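Local coordinates for envelopment polyprotein (Bovine Schmallenberg virus BH80/Germany/2011, PDB 7A56) that probably drives fusion of the viral envelope with host-cell membranes during entry, as the class II fusion glycoprotein Gc, here in its postfusion form, at residues A[106-111]-A[197-202]; A[100-105]-A[204-209]; A[354-359]-A[424-429]. All coordinates share one frame; numbering follows the deposited sequence.

Contact 1 of 3, residues A[106-111]-A[197-202]. With PO4 (phosphate ion), chain J.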
loop_
_atom_site.group_PDB
_atom_site.type_symbol
_atom_site.label_atom_id
_atom_site.label_comp_id
_atom_site.label_asym_id
_atom_site.label_seq_id
_atom_site.Cartn_x
_atom_site.Cartn_y
_atom_site.Cartn_z
ATOM N N VAL A 106 -17.676 -4.364 -19.139
ATOM C CA VAL A 106 -16.385 -3.769 -18.693
ATOM C C VAL A 106 -15.284 -4.503 -19.466
ATOM O O VAL A 106 -14.831 -5.591 -19.107
ATOM C CB VAL A 106 -16.220 -3.832 -17.183
ATOM C CG1 VAL A 106 -14.911 -3.072 -16.708
ATOM C CG2 VAL A 106 -17.445 -3.241 -16.490
ATOM N N ARG A 107 -14.885 -3.929 -20.594
ATOM C CA ARG A 107 -14.057 -4.681 -21.514
ATOM C C ARG A 107 -12.614 -4.802 -21.019
ATOM O O ARG A 107 -11.982 -5.820 -21.253
ATOM C CB ARG A 107 -14.076 -4.048 -22.896
ATOM C CG ARG A 107 -13.200 -4.845 -23.895
ATOM C CD ARG A 107 -13.547 -4.593 -25.319
ATOM N NE ARG A 107 -12.499 -5.114 -26.187
ATOM C CZ ARG A 107 -12.377 -6.369 -26.607
ATOM N NH1 ARG A 107 -13.263 -7.323 -26.248
ATOM N NH2 ARG A 107 -11.338 -6.661 -27.409
ATOM N N ARG A 108 -12.095 -3.792 -20.345
ATOM C CA ARG A 108 -10.722 -3.929 -19.832
ATOM C C ARG A 108 -10.593 -3.204 -18.507
ATOM O O ARG A 108 -11.115 -2.097 -18.327
ATOM C CB ARG A 108 -9.722 -3.413 -20.868
ATOM C CG ARG A 108 -8.239 -3.427 -20.351
ATOM C CD ARG A 108 -7.304 -2.958 -21.509
ATOM N NE ARG A 108 -7.496 -1.524 -21.763
ATOM C CZ ARG A 108 -8.030 -1.008 -22.869
ATOM N NH1 ARG A 108 -8.415 -1.802 -23.858
ATOM N NH2 ARG A 108 -8.157 0.316 -22.984
ATOM N N VAL A 109 -9.950 -3.862 -17.538
ATOM C CA VAL A 109 -9.506 -3.207 -16.315
ATOM C C VAL A 109 -8.094 -3.717 -16.054
ATOM O O VAL A 109 -7.901 -4.926 -15.870
ATOM C CB VAL A 109 -10.363 -3.526 -15.088
ATOM C CG1 VAL A 109 -9.702 -2.884 -13.885
ATOM C CG2 VAL A 109 -11.854 -3.002 -15.233
ATOM N N ILE A 110 -7.126 -2.814 -16.020
ATOM C CA ILE A 110 -5.762 -3.186 -15.558
ATOM C C ILE A 110 -5.138 -1.991 -14.853
ATOM O O ILE A 110 -5.527 -0.842 -15.087
ATOM C CB ILE A 110 -4.818 -3.599 -16.685
ATOM C CG1 ILE A 110 -4.658 -2.433 -17.621
ATOM C CG2 ILE A 110 -5.308 -4.828 -17.421
ATOM C CD1 ILE A 110 -3.374 -2.517 -18.354
ATOM N N ASN A 111 -4.172 -2.255 -13.962
ATOM C CA ASN A 111 -3.377 -1.151 -13.449
ATOM C C ASN A 111 -2.011 -1.215 -14.153
ATOM O O ASN A 111 -1.588 -2.268 -14.638
ATOM C CB ASN A 111 -3.224 -1.204 -11.905
ATOM C CG ASN A 111 -4.444 -0.630 -11.144
ATOM O OD1 ASN A 111 -5.167 0.204 -11.663
ATOM N ND2 ASN A 111 -4.618 -1.043 -9.900
ATOM N N GLN A 197 -1.502 4.005 -12.833
ATOM C CA GLN A 197 -2.800 4.503 -13.307
ATOM C C GLN A 197 -3.689 3.327 -13.660
ATOM O O GLN A 197 -3.212 2.240 -13.995
ATOM C CB GLN A 197 -2.616 5.459 -14.507
ATOM C CG GLN A 197 -1.992 4.816 -15.731
ATOM C CD GLN A 197 -1.664 5.867 -16.754
ATOM O OE1 GLN A 197 -0.747 6.670 -16.541
ATOM N NE2 GLN A 197 -2.433 5.916 -17.849
ATOM N N LYS A 198 -5.004 3.546 -13.551
ATOM C CA LYS A 198 -5.976 2.593 -14.044
ATOM C C LYS A 198 -6.175 2.775 -15.532
ATOM O O LYS A 198 -6.104 3.889 -16.062
ATOM C CB LYS A 198 -7.335 2.813 -13.353
ATOM C CG LYS A 198 -7.207 2.814 -11.863
ATOM C CD LYS A 198 -8.546 3.034 -11.249
ATOM C CE LYS A 198 -8.332 3.129 -9.769
ATOM N NZ LYS A 198 -7.983 4.582 -9.321
ATOM N N ASP A 199 -6.418 1.662 -16.218
ATOM C CA ASP A 199 -6.776 1.674 -17.626
ATOM C C ASP A 199 -8.092 0.892 -17.749
ATOM O O ASP A 199 -8.087 -0.343 -17.624
ATOM C CB ASP A 199 -5.628 1.050 -18.433
ATOM C CG ASP A 199 -5.926 0.946 -19.935
ATOM O OD1 ASP A 199 -6.976 1.427 -20.408
ATOM O OD2 ASP A 199 -5.085 0.375 -20.661
ATOM N N VAL A 200 -9.210 1.609 -17.951
ATOM C CA VAL A 200 -10.552 1.010 -17.910
ATOM C C VAL A 200 -11.257 1.347 -19.211
ATOM O O VAL A 200 -11.315 2.520 -19.622
ATOM C CB VAL A 200 -11.386 1.490 -16.697
ATOM C CG1 VAL A 200 -12.831 0.910 -16.721
ATOM C CG2 VAL A 200 -10.696 1.102 -15.408
ATOM N N GLU A 201 -11.782 0.315 -19.862
ATOM C CA GLU A 201 -12.582 0.508 -21.049
ATOM C C GLU A 201 -13.931 -0.139 -20.827
ATOM O O GLU A 201 -14.018 -1.292 -20.375
ATOM C CB GLU A 201 -11.870 -0.090 -22.259
ATOM C CG GLU A 201 -12.682 0.041 -23.594
ATOM C CD GLU A 201 -12.024 -0.779 -24.703
ATOM O OE1 GLU A 201 -11.536 -1.895 -24.407
ATOM O OE2 GLU A 201 -11.962 -0.304 -25.841
ATOM N N VAL A 202 -14.988 0.565 -21.237
ATOM C CA VAL A 202 -16.348 0.059 -21.038
ATOM C C VAL A 202 -17.089 0.150 -22.355
ATOM O O VAL A 202 -16.802 1.022 -23.181
ATOM C CB VAL A 202 -17.110 0.844 -19.949
ATOM C CG1 VAL A 202 -16.363 0.764 -18.621
ATOM C CG2 VAL A 202 -17.343 2.267 -20.389
HETATM P P PO4 J . -2.546 8.730 -20.615
HETATM O O1 PO4 J . -1.994 7.335 -20.733
HETATM O O2 PO4 J . -1.460 9.728 -20.996
HETATM O O3 PO4 J . -3.034 9.033 -19.217
HETATM O O4 PO4 J . -3.736 8.869 -21.533
HETATM O O HOH W 1 -8.803 0.984 -26.139
#
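Arg108 reaches over strand 197-202 and meets the carboxylates of Asp199 and Glu201 in two different ways. Its chain is extended as far as CD, and the turn at chi3 (70°) brings NE round toward Asp199. Arg108 NH2 then donates to Asp199 OD1 at 3.0 Å in a salt bridge; this oxygen lies in the guanidinium plane and is met on its syn side, although the two flat groups are turned 58° apart. Arg108 NE adds a weak bond to the same oxygen. Toward Glu201 the guanidinium presents a face: Glu201 CB sits over it, offset to the rim, and Glu201 OE1 lies 3.2 Å from Arg108 NH1 but well out of plane, a pairing of charges alone. Arg107 runs alongside Glu201, with its CG 3.4 Å from Glu201 OE1 and its NE in a long salt bridge to that atom. Two arginines thus probably stabilise the negative charge of Glu201. On this same face Ile110 CG1 packs on Asp199 CB at 3.7 Å. The other face is mainly apolar there, with the buried Val109 CG2 and Val200 CG2 4.3 Å apart. At the far end Gln197 OE1 is hydrogen-bonded to Lys398 NZ of the second subunit, and Gln197 NE2 donates to a phosphate ion, probably left from the crystallisation medium, which Lys390 and Lys398 of that subunit also hold. The strands run antiparallel (177°). Glu201 O accepts Arg108 N at 3.2 Å and, weakly, Arg107 N at 2.8 Å; two residues facing one make this a classic beta bulge.

Contact 2 of 3, residues A[100-105]-A[204-209]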
loop_
_atom_site.group_PDB
_atom_site.type_symbol
_atom_site.label_atom_id
_atom_site.label_comp_id
_atom_site.label_asym_id
_atom_site.label_seq_id
_atom_site.Cartn_x
_atom_site.Cartn_y
_atom_site.Cartn_z
ATOM N N PHE A 100 -35.319 -5.896 -27.303
ATOM C CA PHE A 100 -33.918 -6.281 -27.487
ATOM C C PHE A 100 -33.190 -6.039 -26.183
ATOM O O PHE A 100 -33.780 -5.575 -25.209
ATOM C CB PHE A 100 -33.237 -5.544 -28.659
ATOM C CG PHE A 100 -33.202 -4.036 -28.506
ATOM C CD1 PHE A 100 -34.266 -3.272 -28.953
ATOM C CD2 PHE A 100 -32.090 -3.401 -27.966
ATOM C CE1 PHE A 100 -34.270 -1.910 -28.828
ATOM C CE2 PHE A 100 -32.076 -2.006 -27.804
ATOM C CZ PHE A 100 -33.176 -1.259 -28.263
ATOM N N SER A 101 -31.880 -6.310 -26.184
ATOM C CA SER A 101 -31.081 -6.187 -24.978
ATOM C C SER A 101 -29.905 -5.233 -25.208
ATOM O O SER A 101 -29.394 -5.101 -26.331
ATOM C CB SER A 101 -30.574 -7.548 -24.524
ATOM O OG SER A 101 -29.506 -7.931 -25.358
ATOM N N ILE A 102 -29.565 -4.505 -24.145
ATOM C CA ILE A 102 -28.362 -3.682 -24.059
ATOM C C ILE A 102 -27.528 -4.280 -22.944
ATOM O O ILE A 102 -28.032 -4.467 -21.829
ATOM C CB ILE A 102 -28.703 -2.212 -23.759
ATOM C CG1 ILE A 102 -29.553 -1.599 -24.899
ATOM C CG2 ILE A 102 -27.470 -1.384 -23.530
ATOM C CD1 ILE A 102 -29.995 -0.149 -24.638
ATOM N N ILE A 103 -26.257 -4.541 -23.226
ATOM C CA ILE A 103 -25.322 -5.094 -22.246
ATOM C C ILE A 103 -24.310 -4.009 -21.909
ATOM O O ILE A 103 -23.791 -3.340 -22.814
ATOM C CB ILE A 103 -24.666 -6.364 -22.812
ATOM C CG1 ILE A 103 -25.718 -7.500 -22.875
ATOM C CG2 ILE A 103 -23.410 -6.830 -22.009
ATOM C CD1 ILE A 103 -25.270 -8.650 -23.820
ATOM N N ILE A 104 -24.092 -3.766 -20.617
ATOM C CA ILE A 104 -23.013 -2.890 -20.169
ATOM C C ILE A 104 -21.793 -3.764 -19.851
ATOM O O ILE A 104 -21.846 -4.618 -18.951
ATOM C CB ILE A 104 -23.428 -2.070 -18.937
ATOM C CG1 ILE A 104 -24.778 -1.339 -19.145
ATOM C CG2 ILE A 104 -22.256 -1.165 -18.434
ATOM C CD1 ILE A 104 -24.709 -0.297 -20.298
ATOM N N TYR A 105 -20.698 -3.582 -20.601
ATOM C CA TYR A 105 -19.627 -4.595 -20.602
ATOM C C TYR A 105 -18.322 -3.902 -20.218
ATOM O O TYR A 105 -17.907 -2.959 -20.902
ATOM C CB TYR A 105 -19.584 -5.272 -21.986
ATOM C CG TYR A 105 -18.285 -5.992 -22.353
ATOM C CD1 TYR A 105 -17.598 -6.745 -21.426
ATOM C CD2 TYR A 105 -17.790 -5.929 -23.637
ATOM C CE1 TYR A 105 -16.372 -7.405 -21.773
ATOM C CE2 TYR A 105 -16.603 -6.571 -24.010
ATOM C CZ TYR A 105 -15.914 -7.303 -23.079
ATOM O OH TYR A 105 -14.785 -7.908 -23.490
ATOM N N ILE A 204 -20.927 -0.427 -24.604
ATOM C CA ILE A 204 -22.354 -0.720 -24.787
ATOM C C ILE A 204 -22.432 -1.834 -25.811
ATOM O O ILE A 204 -22.083 -1.646 -26.986
ATOM C CB ILE A 204 -23.125 0.512 -25.284
ATOM C CG1 ILE A 204 -22.905 1.707 -24.363
ATOM C CG2 ILE A 204 -24.690 0.217 -25.380
ATOM C CD1 ILE A 204 -23.404 1.477 -22.947
ATOM N N THR A 205 -22.941 -2.985 -25.410
ATOM C CA THR A 205 -22.959 -4.132 -26.306
ATOM C C THR A 205 -24.403 -4.407 -26.733
ATOM O O THR A 205 -25.291 -4.640 -25.892
ATOM C CB THR A 205 -22.304 -5.328 -25.625
ATOM O OG1 THR A 205 -20.904 -5.027 -25.464
ATOM C CG2 THR A 205 -22.448 -6.645 -26.440
ATOM N N MET A 206 -24.649 -4.280 -28.029
ATOM C CA MET A 206 -25.925 -4.623 -28.632
ATOM C C MET A 206 -25.654 -5.763 -29.604
ATOM O O MET A 206 -24.510 -6.212 -29.766
ATOM C CB MET A 206 -26.575 -3.392 -29.282
ATOM C CG MET A 206 -27.158 -2.365 -28.223
ATOM S SD MET A 206 -28.156 -1.128 -29.123
ATOM C CE MET A 206 -26.738 -0.381 -30.025
ATOM N N ALA A 207 -26.701 -6.279 -30.201
ATOM C CA ALA A 207 -26.569 -7.461 -31.051
ATOM C C ALA A 207 -25.501 -7.265 -32.132
ATOM O O ALA A 207 -25.568 -6.329 -32.939
ATOM C CB ALA A 207 -27.922 -7.783 -31.693
ATOM N N HIS A 208 -24.510 -8.138 -32.126
ATOM C CA HIS A 208 -23.394 -8.082 -33.069
ATOM C C HIS A 208 -22.766 -6.699 -33.281
ATOM O O HIS A 208 -22.142 -6.461 -34.328
ATOM C CB HIS A 208 -23.823 -8.619 -34.437
ATOM C CG HIS A 208 -24.396 -10.002 -34.390
ATOM N ND1 HIS A 208 -23.631 -11.120 -34.118
ATOM C CD2 HIS A 208 -25.663 -10.448 -34.585
ATOM C CE1 HIS A 208 -24.402 -12.194 -34.141
ATOM N NE2 HIS A 208 -25.638 -11.814 -34.430
ATOM N N GLU A 209 -22.926 -5.770 -32.336
ATOM C CA GLU A 209 -22.083 -4.581 -32.406
ATOM C C GLU A 209 -21.828 -4.054 -31.004
ATOM O O GLU A 209 -22.736 -4.018 -30.165
ATOM C CB GLU A 209 -22.714 -3.492 -33.296
ATOM C CG GLU A 209 -21.656 -2.470 -33.799
ATOM C CD GLU A 209 -22.096 -1.695 -35.067
ATOM O OE1 GLU A 209 -23.330 -1.698 -35.358
ATOM O OE2 GLU A 209 -21.184 -1.100 -35.757
HETATM O O HOH W 2 -26.906 -7.027 -26.324
HETATM O O HOH W 3 -29.593 -5.722 -28.920
#
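Thr205 O is gripped by two donors: Ile103 N, 2.8 Å away, and a water, which gives it a proton and is also hydrogen-bonded to Ser101 OG. The return bond from Thr205 N to Ile103 O is equally short, 2.8 Å, and nearly straight at 173°. These two bonds frame the hydrogen-bonded pair Ile103-Thr205, whose side chains cross obliquely with their CB atoms in contact. Next to them Thr205 OG1 lies at the edge of the Tyr105 ring, 3.7 Å from Tyr105 CD2, while it is hydrogen-bonded to Ser210 OG. On the opposite face Ile104 and Ile204 stand side by side with matching torsions: chi2 of -63° and -62° turns each CD1 to the other, and Ile104 CD1 and Ile204 CD1 end 3.4 Å apart, tighter than usual for methyl carbons. Ile102 CG2 meets Ile204 CG2 at 3.7 Å in the same row. Ile102 and Ile104 also touch strand 335-343 of another antiparallel sheet, a packing consistent with the central beta-sandwich domain of class II fusion proteins; Met206 and Ile204 touch helix 23-40. Toward the open end of the pair, Met206 SD forms a Met-aromatic contact with Phe100, approaching the ring obliquely, 5.3 Å from its centroid. A second water there bridges the parting backbones, donating to Ser101 O at 2.7 Å and accepting from Ala207 N at 3.2 Å. Immediately beyond, strand 204-206 reverses through a type II turn from Met206 to Glu209, closed by mutual backbone bonds between those two residues.

Contact 3 of 3, residues A[354-359]-A[424-429]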
loop_
_atom_site.group_PDB
_atom_site.type_symbol
_atom_site.label_atom_id
_atom_site.label_comp_id
_atom_site.label_asym_id
_atom_site.label_seq_id
_atom_site.Cartn_x
_atom_site.Cartn_y
_atom_site.Cartn_z
ATOM N N ALA A 354 -22.359 -18.151 -16.218
ATOM C CA ALA A 354 -21.482 -18.639 -17.279
ATOM C C ALA A 354 -21.338 -20.170 -17.228
ATOM O O ALA A 354 -21.431 -20.791 -16.174
ATOM C CB ALA A 354 -20.107 -17.960 -17.164
ATOM N N THR A 355 -21.125 -20.782 -18.389
ATOM C CA THR A 355 -20.785 -22.208 -18.480
ATOM C C THR A 355 -19.267 -22.342 -18.622
ATOM O O THR A 355 -18.714 -22.074 -19.688
ATOM C CB THR A 355 -21.493 -22.853 -19.658
ATOM O OG1 THR A 355 -22.900 -22.681 -19.501
ATOM C CG2 THR A 355 -21.173 -24.383 -19.749
ATOM N N VAL A 356 -18.597 -22.732 -17.543
ATOM C CA VAL A 356 -17.141 -22.887 -17.505
ATOM C C VAL A 356 -16.831 -24.336 -17.170
ATOM O O VAL A 356 -17.507 -24.940 -16.330
ATOM C CB VAL A 356 -16.483 -21.940 -16.479
ATOM C CG1 VAL A 356 -14.968 -22.125 -16.463
ATOM C CG2 VAL A 356 -16.843 -20.495 -16.779
ATOM N N THR A 357 -15.848 -24.913 -17.867
ATOM C CA THR A 357 -15.316 -26.220 -17.519
ATOM C C THR A 357 -13.801 -26.117 -17.352
ATOM O O THR A 357 -13.121 -25.419 -18.116
ATOM C CB THR A 357 -15.641 -27.301 -18.580
ATOM O OG1 THR A 357 -15.117 -26.899 -19.858
ATOM C CG2 THR A 357 -17.177 -27.564 -18.688
ATOM N N ILE A 358 -13.273 -26.814 -16.350
ATOM C CA ILE A 358 -11.823 -26.961 -16.198
ATOM C C ILE A 358 -11.407 -28.218 -16.948
ATOM O O ILE A 358 -11.570 -29.331 -16.454
ATOM C CB ILE A 358 -11.408 -27.024 -14.736
ATOM C CG1 ILE A 358 -11.826 -25.727 -14.043
ATOM C CG2 ILE A 358 -9.885 -27.329 -14.670
ATOM C CD1 ILE A 358 -11.703 -25.736 -12.546
ATOM N N ASP A 359 -10.892 -28.045 -18.169
ATOM C CA ASP A 359 -10.644 -29.197 -19.022
ATOM C C ASP A 359 -9.434 -29.971 -18.541
ATOM O O ASP A 359 -9.414 -31.204 -18.608
ATOM C CB ASP A 359 -10.454 -28.755 -20.474
ATOM C CG ASP A 359 -11.640 -27.951 -20.991
ATOM O OD1 ASP A 359 -12.748 -28.191 -20.487
ATOM O OD2 ASP A 359 -11.473 -27.091 -21.884
ATOM N N VAL A 424 -9.507 -27.112 -7.183
ATOM C CA VAL A 424 -9.681 -25.745 -7.650
ATOM C C VAL A 424 -11.058 -25.642 -8.294
ATOM O O VAL A 424 -11.484 -26.536 -9.037
ATOM C CB VAL A 424 -8.596 -25.304 -8.662
ATOM C CG1 VAL A 424 -8.952 -23.927 -9.236
ATOM C CG2 VAL A 424 -7.175 -25.294 -8.026
ATOM N N SER A 425 -11.749 -24.541 -8.015
ATOM C CA SER A 425 -13.020 -24.262 -8.668
ATOM C C SER A 425 -12.916 -22.901 -9.331
ATOM O O SER A 425 -12.272 -21.983 -8.798
ATOM C CB SER A 425 -14.204 -24.338 -7.667
ATOM O OG SER A 425 -14.328 -23.180 -6.850
ATOM N N VAL A 426 -13.530 -22.784 -10.510
ATOM C CA VAL A 426 -13.645 -21.516 -11.233
ATOM C C VAL A 426 -15.108 -21.353 -11.671
ATOM O O VAL A 426 -15.610 -22.165 -12.448
ATOM C CB VAL A 426 -12.715 -21.494 -12.453
ATOM C CG1 VAL A 426 -12.834 -20.156 -13.172
ATOM C CG2 VAL A 426 -11.237 -21.792 -12.002
ATOM N N CYS A 427 -15.770 -20.300 -11.205
ATOM C CA CYS A 427 -17.241 -20.179 -11.352
ATOM C C CYS A 427 -17.820 -21.482 -10.785
ATOM O O CYS A 427 -17.452 -21.916 -9.686
ATOM C CB CYS A 427 -17.607 -19.866 -12.809
ATOM S SG CYS A 427 -17.663 -18.071 -13.320
ATOM N N SER A 428 -18.685 -22.186 -11.488
ATOM C CA SER A 428 -19.207 -23.403 -10.884
ATOM C C SER A 428 -18.389 -24.656 -11.239
ATOM O O SER A 428 -18.749 -25.749 -10.804
ATOM C CB SER A 428 -20.693 -23.578 -11.261
ATOM O OG SER A 428 -20.812 -23.855 -12.640
ATOM N N ALA A 429 -17.277 -24.527 -11.964
ATOM C CA ALA A 429 -16.524 -25.705 -12.386
ATOM C C ALA A 429 -15.518 -26.107 -11.313
ATOM O O ALA A 429 -14.961 -25.264 -10.617
ATOM C CB ALA A 429 -15.796 -25.446 -13.707
HETATM O O HOH W 4 -19.336 -22.576 -14.520
HETATM O O HOH W 5 -20.833 -20.727 -13.648
#
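Ile358 and Val356 carry the apolar part of this contact, both leaving strand 356-359 toward the turn that ends strand 424-426. Ile358 CG1 lies anti to the carbonyl carbon (chi1 -61°) and packs on Ala429 CB at 4.0 Å. Beyond it Ile358 CD1 reaches Val426 CG2, also at 4.0 Å, and comes within 3.6 Å of Val424 O. Val356 divides its branches: CG2 rests on Cys427 CB at 4.1 Å, while CG1 is directed at Val426 and Ala429. Ala429 CB in turn presses on the backbone, only 3.2 Å from Val356 O. No direct hydrogen bond crosses between the segments; polar linkage is by water. One water accepts from Val356 N at 3.1 Å and is hydrogen-bonded to Ser428 OG at 2.7 Å, spanning the two segments. Within segment 424-429 the backbone bonds to itself: Val426 and Ala429 pair N to O in both directions round a type II' turn, with Cys427 at its first corner (phi 53°). The covalent element is the disulfide of Cys427 with Cys387, which ties this turn to strand 385-391. Within segment 354-359, Thr357 OG1 donates to Asp359 OD1, away from the interface. The two segments belong to separate four-stranded antiparallel sheets, with Leu379 of the first touching both Ile358 and Val426. Aliphatic side-chain carbons, with water-mediated polar links, therefore join the two sheets, consistent with a beta-sandwich, and dispersion forces with exclusion of water probably account for most of the cohesion.

From the N terminus, the long strand 98-134 supplies residues 100-105 to contact 2 and then 106-111 to contact 1. The chain returns on strand 197-206, which meets 106-111 first and 100-105 afterwards, so the loop that contact 1 closes lies within that of contact 2. Together they zip up one antiparallel strand pair; their centres are 19 Å apart, and they touch where Val202 CB packs 4.0 Å from Tyr105 O. Contact 3 follows in series, closing a separate loop between 354-359 and 424-429 and joining two other sheets in the C-terminal part. It touches neither of the first two; its nearest atoms are about 12 Å from contact 2.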